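Local coordinates for sporozoite microneme protein essential for cell traversal (PDB 4U5A) that is essential for the traversal of host cells by sporozoites of Plasmodium berghei, at residues 27-39 and 113-125. Residues are numbered along the deposited sequence; the frame is centred on the assembly and turned at random.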
loop_
_atom_site.group_PDB
_atom_site.type_symbol
_atom_site.label_atom_id
_atom_site.label_comp_id
_atom_site.label_asym_id
_atom_site.label_seq_id
_atom_site.Cartn_x
_atom_site.Cartn_y
_atom_site.Cartn_z
ATOM N N ALA A 27 4.603 5.345 6.534
ATOM C CA ALA A 27 5.229 4.062 6.837
ATOM C C ALA A 27 4.974 3.048 5.717
ATOM O O ALA A 27 5.899 2.365 5.254
ATOM C CB ALA A 27 4.721 3.528 8.169
ATOM N N THR A 28 3.718 2.954 5.289
ATOM C CA THR A 28 3.350 2.101 4.158
ATOM C C THR A 28 4.146 2.465 2.902
ATOM O O THR A 28 4.653 1.587 2.187
ATOM C CB THR A 28 1.847 2.206 3.849
ATOM O OG1 THR A 28 1.090 1.793 4.993
ATOM C CG2 THR A 28 1.482 1.334 2.661
ATOM N N LYS A 29 4.258 3.769 2.654
ATOM C CA LYS A 29 5.000 4.286 1.513
ATOM C C LYS A 29 6.437 3.795 1.561
ATOM O O LYS A 29 6.974 3.328 0.555
ATOM C CB LYS A 29 4.967 5.818 1.479
ATOM C CG LYS A 29 3.623 6.409 1.067
ATOM C CD LYS A 29 3.765 7.830 0.533
ATOM C CE LYS A 29 3.950 8.851 1.638
ATOM N NZ LYS A 29 4.167 10.212 1.064
ATOM N N GLN A 30 7.052 3.892 2.735
ATOM C CA GLN A 30 8.424 3.433 2.901
ATOM C C GLN A 30 8.538 1.927 2.672
ATOM O O GLN A 30 9.501 1.463 2.065
ATOM C CB GLN A 30 8.956 3.810 4.288
ATOM C CG GLN A 30 10.415 3.435 4.514
ATOM C CD GLN A 30 11.341 3.961 3.427
ATOM O OE1 GLN A 30 12.190 3.230 2.916
ATOM N NE2 GLN A 30 11.183 5.231 3.072
ATOM N N THR A 31 7.555 1.169 3.149
ATOM C CA THR A 31 7.553 -0.277 2.933
ATOM C C THR A 31 7.552 -0.624 1.439
ATOM O O THR A 31 8.367 -1.435 0.975
ATOM C CB THR A 31 6.345 -0.946 3.617
ATOM O OG1 THR A 31 6.387 -0.691 5.027
ATOM C CG2 THR A 31 6.362 -2.448 3.376
ATOM N N ILE A 32 6.639 -0.009 0.688
ATOM C CA ILE A 32 6.534 -0.269 -0.751
ATOM C C ILE A 32 7.796 0.197 -1.495
ATOM O O ILE A 32 8.281 -0.472 -2.427
ATOM C CB ILE A 32 5.284 0.402 -1.345
ATOM C CG1 ILE A 32 4.032 -0.078 -0.605
ATOM C CG2 ILE A 32 5.165 0.102 -2.831
ATOM C CD1 ILE A 32 2.742 0.548 -1.101
ATOM N N LYS A 33 8.332 1.341 -1.080
ATOM C CA LYS A 33 9.588 1.813 -1.643
ATOM C C LYS A 33 10.668 0.767 -1.413
ATOM O O LYS A 33 11.470 0.508 -2.299
ATOM C CB LYS A 33 10.007 3.158 -1.045
ATOM C CG LYS A 33 11.202 3.775 -1.756
ATOM C CD LYS A 33 10.925 3.953 -3.246
ATOM C CE LYS A 33 12.115 4.572 -3.971
ATOM N NZ LYS A 33 12.549 5.862 -3.367
ATOM N N ASP A 34 10.684 0.172 -0.220
ATOM C CA ASP A 34 11.612 -0.915 0.092
ATOM C C ASP A 34 11.402 -2.111 -0.829
ATOM O O ASP A 34 12.364 -2.777 -1.206
ATOM C CB ASP A 34 11.471 -1.359 1.548
ATOM C CG ASP A 34 12.110 -0.391 2.518
ATOM O OD1 ASP A 34 12.872 0.488 2.061
ATOM O OD2 ASP A 34 11.851 -0.513 3.736
ATOM N N LEU A 35 10.148 -2.386 -1.186
ATOM C CA LEU A 35 9.872 -3.438 -2.160
ATOM C C LEU A 35 10.621 -3.136 -3.450
ATOM O O LEU A 35 11.424 -3.950 -3.932
ATOM C CB LEU A 35 8.372 -3.557 -2.447
ATOM C CG LEU A 35 7.468 -4.218 -1.407
ATOM C CD1 LEU A 35 6.038 -4.296 -1.923
ATOM C CD2 LEU A 35 7.980 -5.599 -1.039
ATOM N N PHE A 36 10.373 -1.947 -3.993
ATOM C CA PHE A 36 11.009 -1.556 -5.248
ATOM C C PHE A 36 12.542 -1.522 -5.174
ATOM O O PHE A 36 13.213 -1.949 -6.107
ATOM C CB PHE A 36 10.479 -0.195 -5.700
ATOM C CG PHE A 36 9.201 -0.280 -6.481
ATOM C CD1 PHE A 36 9.223 -0.531 -7.843
ATOM C CD2 PHE A 36 7.976 -0.116 -5.852
ATOM C CE1 PHE A 36 8.050 -0.612 -8.568
ATOM C CE2 PHE A 36 6.795 -0.195 -6.570
ATOM C CZ PHE A 36 6.833 -0.445 -7.931
ATOM N N LEU A 37 13.092 -1.042 -4.063
ATOM C CA LEU A 37 14.541 -0.979 -3.885
ATOM C C LEU A 37 15.147 -2.376 -3.833
ATOM O O LEU A 37 16.204 -2.625 -4.413
ATOM C CB LEU A 37 14.897 -0.204 -2.613
ATOM C CG LEU A 37 14.578 1.295 -2.603
ATOM C CD1 LEU A 37 15.062 1.945 -1.320
ATOM C CD2 LEU A 37 15.176 1.991 -3.814
ATOM N N ASP A 38 14.481 -3.279 -3.119
ATOM C CA ASP A 38 14.939 -4.658 -3.014
ATOM C C ASP A 38 14.892 -5.339 -4.377
ATOM O O ASP A 38 15.729 -6.188 -4.684
ATOM C CB ASP A 38 14.096 -5.437 -2.001
ATOM C CG ASP A 38 14.338 -4.987 -0.575
ATOM O OD1 ASP A 38 15.400 -4.383 -0.313
ATOM O OD2 ASP A 38 13.461 -5.229 0.281
ATOM N N ILE A 39 13.920 -4.957 -5.200
ATOM C CA ILE A 39 13.854 -5.490 -6.559
ATOM C C ILE A 39 14.970 -4.917 -7.432
ATOM O O ILE A 39 15.523 -5.616 -8.281
ATOM C CB ILE A 39 12.490 -5.201 -7.223
ATOM C CG1 ILE A 39 11.355 -5.826 -6.411
ATOM C CG2 ILE A 39 12.456 -5.737 -8.648
ATOM C CD1 ILE A 39 9.991 -5.668 -7.049
ATOM N N ILE A 113 0.422 -5.181 0.461
ATOM C CA ILE A 113 1.859 -5.273 0.676
ATOM C C ILE A 113 2.294 -6.733 0.693
ATOM O O ILE A 113 3.282 -7.085 0.055
ATOM C CB ILE A 113 2.300 -4.591 1.993
ATOM C CG1 ILE A 113 2.254 -3.068 1.858
ATOM C CG2 ILE A 113 3.706 -5.022 2.383
ATOM C CD1 ILE A 113 2.720 -2.335 3.105
ATOM N N GLN A 114 1.553 -7.586 1.394
ATOM C CA GLN A 114 1.893 -9.011 1.410
ATOM C C GLN A 114 1.889 -9.610 0.002
ATOM O O GLN A 114 2.872 -10.254 -0.441
ATOM C CB GLN A 114 0.913 -9.779 2.297
ATOM C CG GLN A 114 1.032 -9.445 3.770
ATOM C CD GLN A 114 2.468 -9.461 4.257
ATOM O OE1 GLN A 114 3.195 -10.439 4.068
ATOM N NE2 GLN A 114 2.888 -8.367 4.881
ATOM N N ILE A 115 0.779 -9.378 -0.695
ATOM C CA ILE A 115 0.626 -9.818 -2.079
ATOM C C ILE A 115 1.844 -9.427 -2.929
ATOM O O ILE A 115 2.418 -10.268 -3.640
ATOM C CB ILE A 115 -0.666 -9.245 -2.700
ATOM C CG1 ILE A 115 -1.897 -9.831 -1.995
ATOM C CG2 ILE A 115 -0.716 -9.512 -4.201
ATOM C CD1 ILE A 115 -3.215 -9.402 -2.606
ATOM N N ASN A 116 2.247 -8.161 -2.848
ATOM C CA ASN A 116 3.361 -7.690 -3.669
ATOM C C ASN A 116 4.733 -8.055 -3.096
ATOM O O ASN A 116 5.755 -7.832 -3.742
ATOM C CB ASN A 116 3.255 -6.184 -3.892
ATOM C CG ASN A 116 2.180 -5.832 -4.900
ATOM O OD1 ASN A 116 2.450 -5.719 -6.096
ATOM N ND2 ASN A 116 0.948 -5.685 -4.430
ATOM N N GLU A 117 4.760 -8.598 -1.882
ATOM C CA GLU A 117 5.989 -9.171 -1.346
ATOM C C GLU A 117 6.226 -10.484 -2.067
ATOM O O GLU A 117 7.336 -10.762 -2.548
ATOM C CB GLU A 117 5.892 -9.410 0.163
ATOM C CG GLU A 117 6.004 -8.170 1.034
ATOM C CD GLU A 117 6.208 -8.510 2.503
ATOM O OE1 GLU A 117 6.366 -9.709 2.825
ATOM O OE2 GLU A 117 6.194 -7.579 3.337
ATOM N N LEU A 118 5.166 -11.282 -2.171
ATOM C CA LEU A 118 5.273 -12.515 -2.946
ATOM C C LEU A 118 5.552 -12.206 -4.425
ATOM O O LEU A 118 6.343 -12.904 -5.074
ATOM C CB LEU A 118 4.014 -13.369 -2.789
ATOM C CG LEU A 118 4.046 -14.735 -3.482
ATOM C CD1 LEU A 118 5.201 -15.559 -2.946
ATOM C CD2 LEU A 118 2.738 -15.487 -3.282
ATOM N N ASN A 119 4.918 -11.156 -4.947
ATOM C CA ASN A 119 5.185 -10.700 -6.316
ATOM C C ASN A 119 6.647 -10.274 -6.528
ATOM O O ASN A 119 7.252 -10.581 -7.561
ATOM C CB ASN A 119 4.253 -9.539 -6.684
ATOM C CG ASN A 119 2.856 -9.999 -7.094
ATOM O OD1 ASN A 119 2.664 -11.119 -7.571
ATOM N ND2 ASN A 119 1.872 -9.121 -6.914
ATOM N N LYS A 120 7.201 -9.566 -5.545
ATOM C CA LYS A 120 8.604 -9.150 -5.556
ATOM C C LYS A 120 9.536 -10.351 -5.600
ATOM O O LYS A 120 10.455 -10.405 -6.426
ATOM C CB LYS A 120 8.920 -8.297 -4.324
ATOM C CG LYS A 120 10.386 -8.337 -3.898
ATOM C CD LYS A 120 10.593 -7.695 -2.534
ATOM C CE LYS A 120 11.512 -8.535 -1.659
ATOM N NZ LYS A 120 10.874 -9.842 -1.334
ATOM N N SER A 121 9.301 -11.307 -4.702
ATOM C CA SER A 121 10.099 -12.529 -4.668
ATOM C C SER A 121 10.040 -13.245 -6.015
ATOM O O SER A 121 11.062 -13.703 -6.537
ATOM C CB SER A 121 9.626 -13.460 -3.549
ATOM O OG SER A 121 9.877 -12.899 -2.271
ATOM N N HIS A 122 8.834 -13.327 -6.570
ATOM C CA HIS A 122 8.619 -13.955 -7.867
ATOM C C HIS A 122 9.446 -13.270 -8.962
ATOM O O HIS A 122 10.064 -13.940 -9.801
ATOM C CB HIS A 122 7.128 -13.922 -8.216
ATOM C CG HIS A 122 6.744 -14.827 -9.342
ATOM N ND1 HIS A 122 7.632 -15.693 -9.944
ATOM C CD2 HIS A 122 5.560 -15.004 -9.980
ATOM C CE1 HIS A 122 7.017 -16.361 -10.902
ATOM N NE2 HIS A 122 5.756 -15.962 -10.944
ATOM N N ILE A 123 9.460 -11.938 -8.945
ATOM C CA ILE A 123 10.215 -11.170 -9.932
ATOM C C ILE A 123 11.721 -11.398 -9.790
ATOM O O ILE A 123 12.413 -11.643 -10.783
ATOM C CB ILE A 123 9.918 -9.656 -9.825
ATOM C CG1 ILE A 123 8.484 -9.355 -10.279
ATOM C CG2 ILE A 123 10.903 -8.850 -10.658
ATOM C CD1 ILE A 123 8.035 -7.931 -9.996
ATOM N N ILE A 124 12.225 -11.312 -8.560
ATOM C CA ILE A 124 13.649 -11.536 -8.307
ATOM C C ILE A 124 14.069 -12.926 -8.771
ATOM O O ILE A 124 15.112 -13.079 -9.400
ATOM C CB ILE A 124 14.014 -11.349 -6.816
ATOM C CG1 ILE A 124 14.101 -9.857 -6.474
ATOM C CG2 ILE A 124 15.354 -11.981 -6.508
ATOM C CD1 ILE A 124 14.444 -9.564 -5.018
ATOM N N LEU A 125 13.251 -13.933 -8.483
ATOM C CA LEU A 125 13.571 -15.288 -8.917
ATOM C C LEU A 125 13.567 -15.435 -10.441
ATOM O O LEU A 125 14.538 -15.928 -11.019
ATOM C CB LEU A 125 12.597 -16.296 -8.303
ATOM C CG LEU A 125 12.812 -16.621 -6.825
ATOM C CD1 LEU A 125 11.919 -17.768 -6.376
ATOM C CD2 LEU A 125 14.271 -16.955 -6.585
#
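L35 drops as a knob into a hole made by I113, N116, E117 and K120 on the neighbouring, nearly parallel helix; the axes of segments 27-39 and 113-125 make an angle of 8°. K120 lies across this knob and can be followed atom by atom. K120 CB faces I39, 3.9 Å from I39 CD1. With CG anti to the backbone N (chi1 154°), the chain next crosses I39 at a slant, K120 CG coming 3.7 Å from I39 CG1. K120 CD then reaches L35, 3.7 Å from L35 CD2, and K120 CE rests against D38 CB. Bends at the last two torsions leave the ammonium K120 NZ 5.5 Å from D38 OD2, short of a salt bridge, though the opposite charges may still attract at that range. Toward the N-terminal ends of the segments, I113 CD1 turns between two threonine methyls, 3.7 Å from T31 CG2 and 3.9 Å from T28 CG2. T31 keeps its hydroxyl busy on its own helix, bonded to the A27 carbonyl. In this four-helix bundle the contact joins helix 10-39 to helix 88-126; helix 59-84 packs on T28 and I32, while helix 167-197 covers N116 and I123.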